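Local coordinates for protein aminotransferase, class IV (Brucella abortus, PDB 4TVI) that probably catalyses the pyridoxal-phosphate-dependent transfer of the amino group of leucine, isoleucine and valine to 2-oxoglutarate, at residues 124-129 with 141-146; 64-69 with 79-84; 104-109 with 145-150. All blocks are in the same frame, centred on the assembly; numbering follows the deposited sequence.

All three are buried contacts built on the five-stranded antiparallel sheet of this class IV aminotransferase. Interaction 1 is strand against strand, a backbone ladder whose partly exposed end at E129 and D144 carries a water and reaches the second subunit. Interaction 3 sets helix 100-111 against the same strand 143-151 without a hydrogen bond, chiefly by hydrocarbon contact, with L106 partly exposed; F145 serves both. Interaction 2, closest to the centre of the chain, joins strand 64-70, outermost in the sheet within this chain and interrupted, to helix 78-91 through ionic and hydrogen bonds that lead to the cofactor phosphate. Strand 64-70 is hydrogen-bonded to strand 120-128, Y126 O to V64 N, which joins interactions 1 and 2.

Interaction 1: 124-129 with 141-146; sequences PMYWAE and SSTDFA
Strands 120-128 and 143-151 are antiparallel neighbours in the five-stranded sheet of this class IV aminotransferase, and here they pair over four successive bridges. M125 with A146 and W127 with D144 are the hydrogen-bonded pairs; W127 O takes D144 N at 2.9 Å. Y126 with F145 and A128 with T143 are non-hydrogen-bonded pairs, and CA-H...O contacts accompany the ladder, Y126 CA to D144 O and F145 CA to M125 O. Beyond the ladder E129 N still bonds to S142 O.

On the face bearing Y126 and F145 the rings meet obliquely, with planes at 55°. F145 CD1 sits over the rim of one tyrosine face, 3.5 Å from Y126 CE1, while Y126 OH reaches N86 and L98 N. Helix 100-111 covers this side through I103.

The opposite face carries W127, whose CG lies between its backbone N and carbonyl carbon (chi1 70°). That rotation lays the indole over the neighbouring strand: D144 CB makes a CH-pi contact with its six-membered ring, and A146 CB meets the edge, 3.7 Å from W127 CH2. W127 NE1 gives a nearly straight bond to E129 OE2, which also forms a salt bridge with R49 of the second subunit, while E129 OE1 bonds to S55. D144 OD2 is salt-bridged to K40. A water donates to E129 OE2 and to D144 OD2, at 2.6 Å from each.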
loop_
_atom_site.group_PDB
_atom_site.type_symbol
_atom_site.label_atom_id
_atom_site.label_comp_id
_atom_site.label_asym_id
_atom_site.label_seq_id
_atom_site.Cartn_x
_atom_site.Cartn_y
_atom_site.Cartn_z
ATOM N N PRO A 124 4.579 -5.202 -15.993
ATOM C CA PRO A 124 5.442 -4.022 -15.878
ATOM C C PRO A 124 5.355 -3.416 -14.479
ATOM O O PRO A 124 4.272 -3.426 -13.893
ATOM C CB PRO A 124 4.870 -3.053 -16.920
ATOM C CG PRO A 124 3.910 -3.856 -17.740
ATOM C CD PRO A 124 3.416 -4.943 -16.855
ATOM N N MET A 125 6.462 -2.898 -13.956
ATOM C CA MET A 125 6.467 -2.322 -12.612
ATOM C C MET A 125 7.344 -1.071 -12.518
ATOM O O MET A 125 8.466 -1.048 -13.020
ATOM C CB MET A 125 6.937 -3.361 -11.595
ATOM C CG MET A 125 5.963 -4.509 -11.375
ATOM S SD MET A 125 6.620 -5.792 -10.288
ATOM C CE MET A 125 7.992 -6.395 -11.271
ATOM N N TYR A 126 6.811 -0.036 -11.877
ATOM C CA TYR A 126 7.544 1.192 -11.581
ATOM C C TYR A 126 7.538 1.428 -10.076
ATOM O O TYR A 126 6.552 1.114 -9.412
ATOM C CB TYR A 126 6.913 2.409 -12.251
ATOM C CG TYR A 126 7.166 2.606 -13.725
ATOM C CD1 TYR A 126 8.449 2.803 -14.219
ATOM C CD2 TYR A 126 6.104 2.674 -14.613
ATOM C CE1 TYR A 126 8.668 3.019 -15.574
ATOM C CE2 TYR A 126 6.311 2.890 -15.955
ATOM C CZ TYR A 126 7.593 3.061 -16.436
ATOM O OH TYR A 126 7.785 3.280 -17.784
ATOM N N TRP A 127 8.616 2.002 -9.548
ATOM C CA TRP A 127 8.699 2.324 -8.126
ATOM C C TRP A 127 9.802 3.351 -7.860
ATOM O O TRP A 127 10.692 3.549 -8.686
ATOM C CB TRP A 127 8.951 1.061 -7.306
ATOM C CG TRP A 127 10.335 0.501 -7.497
ATOM C CD1 TRP A 127 11.438 0.753 -6.729
ATOM C CD2 TRP A 127 10.763 -0.395 -8.533
ATOM N NE1 TRP A 127 12.523 0.063 -7.219
ATOM C CE2 TRP A 127 12.136 -0.647 -8.328
ATOM C CE3 TRP A 127 10.118 -1.007 -9.614
ATOM C CZ2 TRP A 127 12.874 -1.491 -9.158
ATOM C CZ3 TRP A 127 10.856 -1.847 -10.442
ATOM C CH2 TRP A 127 12.219 -2.079 -10.208
ATOM N N ALA A 128 9.753 3.991 -6.699
ATOM C CA ALA A 128 10.788 4.953 -6.332
ATOM C C ALA A 128 11.868 4.293 -5.490
ATOM O O ALA A 128 11.564 3.568 -4.543
ATOM C CB ALA A 128 10.187 6.130 -5.585
ATOM N N GLU A 129 13.129 4.540 -5.840
ATOM C CA GLU A 129 14.242 4.034 -5.044
ATOM C C GLU A 129 14.531 4.931 -3.836
ATOM O O GLU A 129 14.988 4.448 -2.802
ATOM C CB GLU A 129 15.511 3.900 -5.889
ATOM C CG GLU A 129 15.574 2.645 -6.730
ATOM C CD GLU A 129 15.715 1.391 -5.887
ATOM O OE1 GLU A 129 16.256 1.484 -4.761
ATOM O OE2 GLU A 129 15.282 0.313 -6.348
ATOM N N SER A 141 12.634 11.413 -9.635
ATOM C CA SER A 141 13.799 11.155 -10.462
ATOM C C SER A 141 14.470 9.829 -10.106
ATOM O O SER A 141 15.331 9.356 -10.838
ATOM C CB SER A 141 14.801 12.302 -10.332
ATOM O OG SER A 141 15.173 12.495 -8.978
ATOM N N SER A 142 14.091 9.240 -8.975
ATOM C CA SER A 142 14.675 7.972 -8.551
ATOM C C SER A 142 13.827 6.787 -9.002
ATOM O O SER A 142 14.057 5.656 -8.576
ATOM C CB SER A 142 14.848 7.937 -7.031
ATOM O OG SER A 142 13.597 7.800 -6.378
ATOM N N THR A 143 12.868 7.045 -9.888
ATOM C CA THR A 143 12.001 5.994 -10.418
ATOM C C THR A 143 12.799 4.942 -11.182
ATOM O O THR A 143 13.684 5.278 -11.976
ATOM C CB THR A 143 10.914 6.575 -11.350
ATOM O OG1 THR A 143 10.084 7.476 -10.606
ATOM C CG2 THR A 143 10.041 5.467 -11.929
ATOM N N ASP A 144 12.517 3.670 -10.903
ATOM C CA ASP A 144 13.141 2.576 -11.637
ATOM C C ASP A 144 12.071 1.646 -12.207
ATOM O O ASP A 144 10.900 1.737 -11.846
ATOM C CB ASP A 144 14.113 1.802 -10.743
ATOM C CG ASP A 144 15.228 1.132 -11.538
ATOM O OD1 ASP A 144 15.151 1.109 -12.790
ATOM O OD2 ASP A 144 16.192 0.647 -10.913
ATOM N N PHE A 145 12.488 0.741 -13.084
ATOM C CA PHE A 145 11.557 -0.105 -13.822
ATOM C C PHE A 145 11.971 -1.569 -13.809
ATOM O O PHE A 145 13.162 -1.891 -13.761
ATOM C CB PHE A 145 11.447 0.400 -15.264
ATOM C CG PHE A 145 10.637 -0.486 -16.173
ATOM C CD1 PHE A 145 9.255 -0.389 -16.207
ATOM C CD2 PHE A 145 11.261 -1.385 -17.024
ATOM C CE1 PHE A 145 8.510 -1.187 -17.052
ATOM C CE2 PHE A 145 10.516 -2.190 -17.878
ATOM C CZ PHE A 145 9.143 -2.091 -17.891
ATOM N N ALA A 146 10.985 -2.454 -13.849
ATOM C CA ALA A 146 11.244 -3.868 -14.081
ATOM C C ALA A 146 10.055 -4.485 -14.801
ATOM O O ALA A 146 8.905 -4.124 -14.546
ATOM C CB ALA A 146 11.530 -4.599 -12.778
HETATM O O HOH W 1 16.436 -0.491 -8.563
#

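Interaction 2: 64-69 with 79-84; sequences VFDGAR and DRHSAR
D66 meets R84 and H81 where strand 64-70 is interrupted, so that its carboxylate faces helix 78-91. The ionic part is a side-on salt bridge: R84 NE gives D66 OD2 a nearly straight bond of 2.7 Å, and R84 NH2 reaches D66 OD1 at 3.0 Å. Both nitrogens approach on the syn side, the second well out of the carboxylate plane, and the two flat groups are 28° apart. The arginine chain leaves the helix with CG anti to the backbone N (chi1 -171°) and bends at chi3, which turns the NE side of the guanidinium to the acid.

Two further donors add to the bonds on D66 OD1. H81 ND1 comes nearly in line with the C-O bond of D66 OD1, 2.8 Å away, its ring steeply inclined to the carboxylate at 69°. The backbone N of G67 bonds to the same oxygen from the anti side. D66 OD1 therefore accepts three hydrogen bonds. A separate polar contact is made by the G67 carbonyl, which lies over one face of the imidazole without a hydrogen bond from G67 O to the ring.

Nonpolar contact is slight: A68 CB lies 4.0 Å from H81 CB.

R84 NH1 bonds to phosphate oxygen OP1 of the pyridoxal-phosphate-modified lysine at position 180, which makes D66 a second-shell residue, with H81 and G67 N holding D66 in turn. The carboxylate fixes the rotation of the guanidinium that holds the phosphate, and, being buried, it would be expected to keep R84 protonated and so suited to that anion.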
loop_
_atom_site.group_PDB
_atom_site.type_symbol
_atom_site.label_atom_id
_atom_site.label_comp_id
_atom_site.label_asym_id
_atom_site.label_seq_id
_atom_site.Cartn_x
_atom_site.Cartn_y
_atom_site.Cartn_z
ATOM N N VAL A 64 3.920 0.714 -8.542
ATOM C CA VAL A 64 2.744 0.483 -9.371
ATOM C C VAL A 64 3.029 -0.655 -10.336
ATOM O O VAL A 64 4.191 -0.977 -10.597
ATOM C CB VAL A 64 2.345 1.728 -10.169
ATOM C CG1 VAL A 64 2.003 2.859 -9.227
ATOM C CG2 VAL A 64 3.469 2.137 -11.102
ATOM N N PHE A 65 1.974 -1.254 -10.876
ATOM C CA PHE A 65 2.136 -2.375 -11.786
ATOM C C PHE A 65 0.989 -2.440 -12.780
ATOM O O PHE A 65 -0.032 -1.780 -12.604
ATOM C CB PHE A 65 2.226 -3.686 -11.000
ATOM C CG PHE A 65 0.932 -4.099 -10.357
ATOM C CD1 PHE A 65 0.536 -3.547 -9.147
ATOM C CD2 PHE A 65 0.110 -5.040 -10.962
ATOM C CE1 PHE A 65 -0.654 -3.926 -8.550
ATOM C CE2 PHE A 65 -1.083 -5.423 -10.373
ATOM C CZ PHE A 65 -1.467 -4.866 -9.164
ATOM N N ASP A 66 1.159 -3.237 -13.828
ATOM C CA ASP A 66 0.044 -3.554 -14.706
ATOM C C ASP A 66 0.106 -5.028 -15.071
ATOM O O ASP A 66 0.893 -5.788 -14.495
ATOM C CB ASP A 66 0.048 -2.674 -15.955
ATOM C CG ASP A 66 -1.354 -2.296 -16.399
ATOM O OD1 ASP A 66 -2.061 -3.174 -16.937
ATOM O OD2 ASP A 66 -1.751 -1.125 -16.196
ATOM N N GLY A 67 -0.753 -5.446 -15.991
ATOM C CA GLY A 67 -0.782 -6.838 -16.387
ATOM C C GLY A 67 -1.288 -7.025 -17.797
ATOM O O GLY A 67 -2.404 -6.615 -18.115
ATOM N N ALA A 68 -0.463 -7.626 -18.648
ATOM C CA ALA A 68 -0.912 -8.040 -19.973
ATOM C C ALA A 68 -0.775 -9.554 -20.104
ATOM O O ALA A 68 -0.235 -10.215 -19.214
ATOM C CB ALA A 68 -0.123 -7.330 -21.055
ATOM N N ARG A 69 -1.252 -10.107 -21.214
ATOM C CA ARG A 69 -1.283 -11.559 -21.366
ATOM C C ARG A 69 -0.895 -12.019 -22.767
ATOM O O ARG A 69 -1.406 -11.510 -23.764
ATOM C CB ARG A 69 -2.677 -12.090 -21.026
ATOM C CG ARG A 69 -2.732 -13.573 -20.680
ATOM C CD ARG A 69 -2.259 -13.844 -19.255
ATOM N NE ARG A 69 -2.719 -15.143 -18.774
ATOM C CZ ARG A 69 -2.014 -16.267 -18.857
ATOM N NH1 ARG A 69 -0.805 -16.250 -19.404
ATOM N NH2 ARG A 69 -2.515 -17.407 -18.396
ATOM N N ASP A 79 -0.897 -2.826 -25.810
ATOM C CA ASP A 79 -0.577 -1.411 -25.934
ATOM C C ASP A 79 -1.273 -0.598 -24.848
ATOM O O ASP A 79 -0.671 0.302 -24.261
ATOM C CB ASP A 79 -0.948 -0.883 -27.325
ATOM C CG ASP A 79 -2.398 -1.171 -27.707
ATOM O OD1 ASP A 79 -3.012 -2.099 -27.143
ATOM O OD2 ASP A 79 -2.925 -0.464 -28.589
ATOM N N ARG A 80 -2.531 -0.930 -24.567
ATOM C CA ARG A 80 -3.289 -0.215 -23.542
ATOM C C ARG A 80 -2.729 -0.488 -22.148
ATOM O O ARG A 80 -2.598 0.423 -21.337
ATOM C CB ARG A 80 -4.771 -0.600 -23.587
ATOM C CG ARG A 80 -5.455 -0.318 -24.917
ATOM C CD ARG A 80 -6.953 -0.187 -24.725
ATOM N NE ARG A 80 -7.303 0.995 -23.934
ATOM C CZ ARG A 80 -8.493 1.192 -23.374
ATOM N NH1 ARG A 80 -9.446 0.279 -23.510
ATOM N NH2 ARG A 80 -8.732 2.296 -22.679
ATOM N N HIS A 81 -2.401 -1.747 -21.880
ATOM C CA HIS A 81 -1.818 -2.129 -20.599
ATOM C C HIS A 81 -0.458 -1.468 -20.388
ATOM O O HIS A 81 -0.119 -1.075 -19.270
ATOM C CB HIS A 81 -1.695 -3.654 -20.499
ATOM C CG HIS A 81 -2.993 -4.351 -20.230
ATOM N ND1 HIS A 81 -3.672 -4.225 -19.035
ATOM C CD2 HIS A 81 -3.738 -5.185 -20.996
ATOM C CE1 HIS A 81 -4.772 -4.954 -19.075
ATOM N NE2 HIS A 81 -4.837 -5.544 -20.257
ATOM N N SER A 82 0.315 -1.345 -21.464
ATOM C CA SER A 82 1.618 -0.687 -21.394
ATOM C C SER A 82 1.455 0.783 -21.045
ATOM O O SER A 82 2.196 1.324 -20.216
ATOM C CB SER A 82 2.372 -0.828 -22.717
ATOM O OG SER A 82 2.629 -2.190 -23.000
ATOM N N ALA A 83 0.466 1.420 -21.666
ATOM C CA ALA A 83 0.219 2.837 -21.443
ATOM C C ALA A 83 -0.241 3.112 -20.013
ATOM O O ALA A 83 0.129 4.127 -19.425
ATOM C CB ALA A 83 -0.809 3.356 -22.435
ATOM N N ARG A 84 -1.061 2.225 -19.458
ATOM C CA ARG A 84 -1.619 2.476 -18.137
ATOM C C ARG A 84 -0.550 2.416 -17.059
ATOM O O ARG A 84 -0.649 3.117 -16.052
ATOM C CB ARG A 84 -2.740 1.485 -17.810
ATOM C CG ARG A 84 -3.503 1.843 -16.525
ATOM C CD ARG A 84 -4.724 0.956 -16.332
ATOM N NE ARG A 84 -4.363 -0.449 -16.180
ATOM C CZ ARG A 84 -5.246 -1.441 -16.116
ATOM N NH1 ARG A 84 -6.546 -1.182 -16.209
ATOM N NH2 ARG A 84 -4.832 -2.694 -15.973
#

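Interaction 3: 104-109 with 145-150; sequences EALARE and FALCLE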
loop_
_atom_site.group_PDB
_atom_site.type_symbol
_atom_site.label_atom_id
_atom_site.label_comp_id
_atom_site.label_asym_id
_atom_site.label_seq_id
_atom_site.Cartn_x
_atom_site.Cartn_y
_atom_site.Cartn_z
ATOM N N GLU A 104 5.955 -1.853 -24.498
ATOM C CA GLU A 104 5.363 -2.850 -25.384
ATOM C C GLU A 104 6.440 -3.568 -26.196
ATOM O O GLU A 104 6.434 -4.795 -26.301
ATOM C CB GLU A 104 4.340 -2.208 -26.323
ATOM C CG GLU A 104 3.800 -3.167 -27.374
ATOM C CD GLU A 104 2.683 -2.565 -28.216
ATOM O OE1 GLU A 104 2.259 -1.427 -27.936
ATOM O OE2 GLU A 104 2.223 -3.244 -29.158
ATOM N N ALA A 105 7.356 -2.792 -26.764
ATOM C CA ALA A 105 8.441 -3.337 -27.574
ATOM C C ALA A 105 9.328 -4.258 -26.741
ATOM O O ALA A 105 9.730 -5.330 -27.190
ATOM C CB ALA A 105 9.262 -2.216 -28.183
ATOM N N LEU A 106 9.625 -3.829 -25.521
ATOM C CA LEU A 106 10.430 -4.619 -24.597
ATOM C C LEU A 106 9.713 -5.918 -24.222
ATOM O O LEU A 106 10.330 -6.982 -24.147
ATOM C CB LEU A 106 10.743 -3.800 -23.345
ATOM C CG LEU A 106 11.731 -4.407 -22.352
ATOM C CD1 LEU A 106 13.104 -4.529 -22.992
ATOM C CD2 LEU A 106 11.788 -3.569 -21.086
ATOM N N ALA A 107 8.407 -5.824 -23.995
ATOM C CA ALA A 107 7.598 -6.999 -23.683
ATOM C C ALA A 107 7.673 -8.037 -24.802
ATOM O O ALA A 107 7.853 -9.229 -24.546
ATOM C CB ALA A 107 6.154 -6.596 -23.433
ATOM N N ARG A 108 7.550 -7.578 -26.044
ATOM C CA ARG A 108 7.574 -8.483 -27.187
ATOM C C ARG A 108 8.938 -9.152 -27.329
ATOM O O ARG A 108 9.034 -10.307 -27.750
ATOM C CB ARG A 108 7.208 -7.746 -28.480
ATOM C CG ARG A 108 5.797 -7.166 -28.462
ATOM C CD ARG A 108 5.308 -6.790 -29.853
ATOM N NE ARG A 108 4.005 -6.130 -29.782
ATOM C CZ ARG A 108 2.838 -6.766 -29.722
ATOM N NH1 ARG A 108 2.797 -8.094 -29.721
ATOM N NH2 ARG A 108 1.709 -6.072 -29.651
ATOM N N GLU A 109 9.989 -8.419 -26.977
ATOM C CA GLU A 109 11.337 -8.967 -27.010
ATOM C C GLU A 109 11.473 -10.057 -25.955
ATOM O O GLU A 109 12.007 -11.136 -26.223
ATOM C CB GLU A 109 12.379 -7.862 -26.791
ATOM C CG GLU A 109 12.511 -6.906 -27.967
ATOM C CD GLU A 109 13.411 -5.719 -27.683
ATOM O OE1 GLU A 109 13.790 -5.514 -26.509
ATOM O OE2 GLU A 109 13.734 -4.980 -28.639
ATOM N N PHE A 145 12.488 0.741 -13.084
ATOM C CA PHE A 145 11.557 -0.105 -13.822
ATOM C C PHE A 145 11.971 -1.569 -13.809
ATOM O O PHE A 145 13.162 -1.891 -13.761
ATOM C CB PHE A 145 11.447 0.400 -15.264
ATOM C CG PHE A 145 10.637 -0.486 -16.173
ATOM C CD1 PHE A 145 9.255 -0.389 -16.207
ATOM C CD2 PHE A 145 11.261 -1.385 -17.024
ATOM C CE1 PHE A 145 8.510 -1.187 -17.052
ATOM C CE2 PHE A 145 10.516 -2.190 -17.878
ATOM C CZ PHE A 145 9.143 -2.091 -17.891
ATOM N N ALA A 146 10.985 -2.454 -13.849
ATOM C CA ALA A 146 11.244 -3.868 -14.081
ATOM C C ALA A 146 10.055 -4.485 -14.801
ATOM O O ALA A 146 8.905 -4.124 -14.546
ATOM C CB ALA A 146 11.530 -4.599 -12.778
ATOM N N LEU A 147 10.341 -5.398 -15.723
ATOM C CA LEU A 147 9.303 -6.082 -16.482
ATOM C C LEU A 147 9.403 -7.584 -16.249
ATOM O O LEU A 147 10.346 -8.231 -16.704
ATOM C CB LEU A 147 9.429 -5.761 -17.971
ATOM C CG LEU A 147 8.407 -6.399 -18.912
ATOM C CD1 LEU A 147 6.984 -6.004 -18.512
ATOM C CD2 LEU A 147 8.702 -5.991 -20.341
ATOM N N CYS A 148 8.427 -8.137 -15.542
ATOM C CA CYS A 148 8.474 -9.545 -15.163
ATOM C C CYS A 148 7.531 -10.390 -16.014
ATOM O O CYS A 148 6.318 -10.152 -16.046
ATOM C CB CYS A 148 8.129 -9.697 -13.676
ATOM S SG CYS A 148 8.272 -11.385 -13.043
ATOM N N LEU A 149 8.102 -11.373 -16.701
ATOM C CA LEU A 149 7.333 -12.294 -17.526
ATOM C C LEU A 149 7.324 -13.683 -16.911
ATOM O O LEU A 149 8.383 -14.263 -16.653
ATOM C CB LEU A 149 7.896 -12.370 -18.948
ATOM C CG LEU A 149 8.134 -11.055 -19.689
ATOM C CD1 LEU A 149 8.517 -11.330 -21.134
ATOM C CD2 LEU A 149 6.931 -10.137 -19.603
ATOM N N GLU A 150 6.128 -14.203 -16.662
ATOM C CA GLU A 150 5.975 -15.533 -16.088
ATOM C C GLU A 150 5.174 -16.454 -17.002
ATOM O O GLU A 150 4.081 -16.101 -17.451
ATOM C CB GLU A 150 5.303 -15.456 -14.716
ATOM C CG GLU A 150 5.242 -16.794 -13.989
ATOM C CD GLU A 150 4.718 -16.660 -12.568
ATOM O OE1 GLU A 150 4.300 -15.543 -12.192
ATOM O OE2 GLU A 150 4.723 -17.669 -11.831
#
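L106 and L147 share one side-chain shape: each has CG anti to its own backbone N (chi1 -172° and -180°), and the two chains bend alike at chi2. Pointing from helix and strand toward each other, they slide past one another in opposite senses. L106 CG lies 4.0 Å from L147 CD2, and L106 CD2 is the same distance from that methyl. This single branch of L147 also rests against the helix backbone, 3.7 Å from A107 CA, and touches A107 CB at 4.1 Å. L147 CD2 thus reaches the main chain beside the A107 methyl.

L106 CD2 has a second neighbour in F145. It arrives at the ring edge, near the plane, and stands 3.7 Å from F145 CE2.

The contact is a helix lying on a face of an antiparallel sheet. Helix 100-111 packs on strand 143-151, the axes of the two short segments 9.7 Å apart and inclined at 37°. Because side chains alternate along an extended strand, F145, L147 and L149 all point to the helix, whereas A146 points away. The strand is an interior one, hydrogen-bonded to 35-39 on one flank and to 120-128 on the other. Y38 of strand 35-39 also touches L106, and F114 and I122 pack against L149.

No hydrogen bond crosses between helix and strand in this contact. On a side of the helix turned away from the strand, R108 NH2 forms a salt bridge with E104 OE2 one turn earlier, where both residues also touch helix 78-91, and R108 NH1 bonds to T75. Toward the later part of the strand segment the contact thins to L149 CD1, 4.1 Å from A107 O.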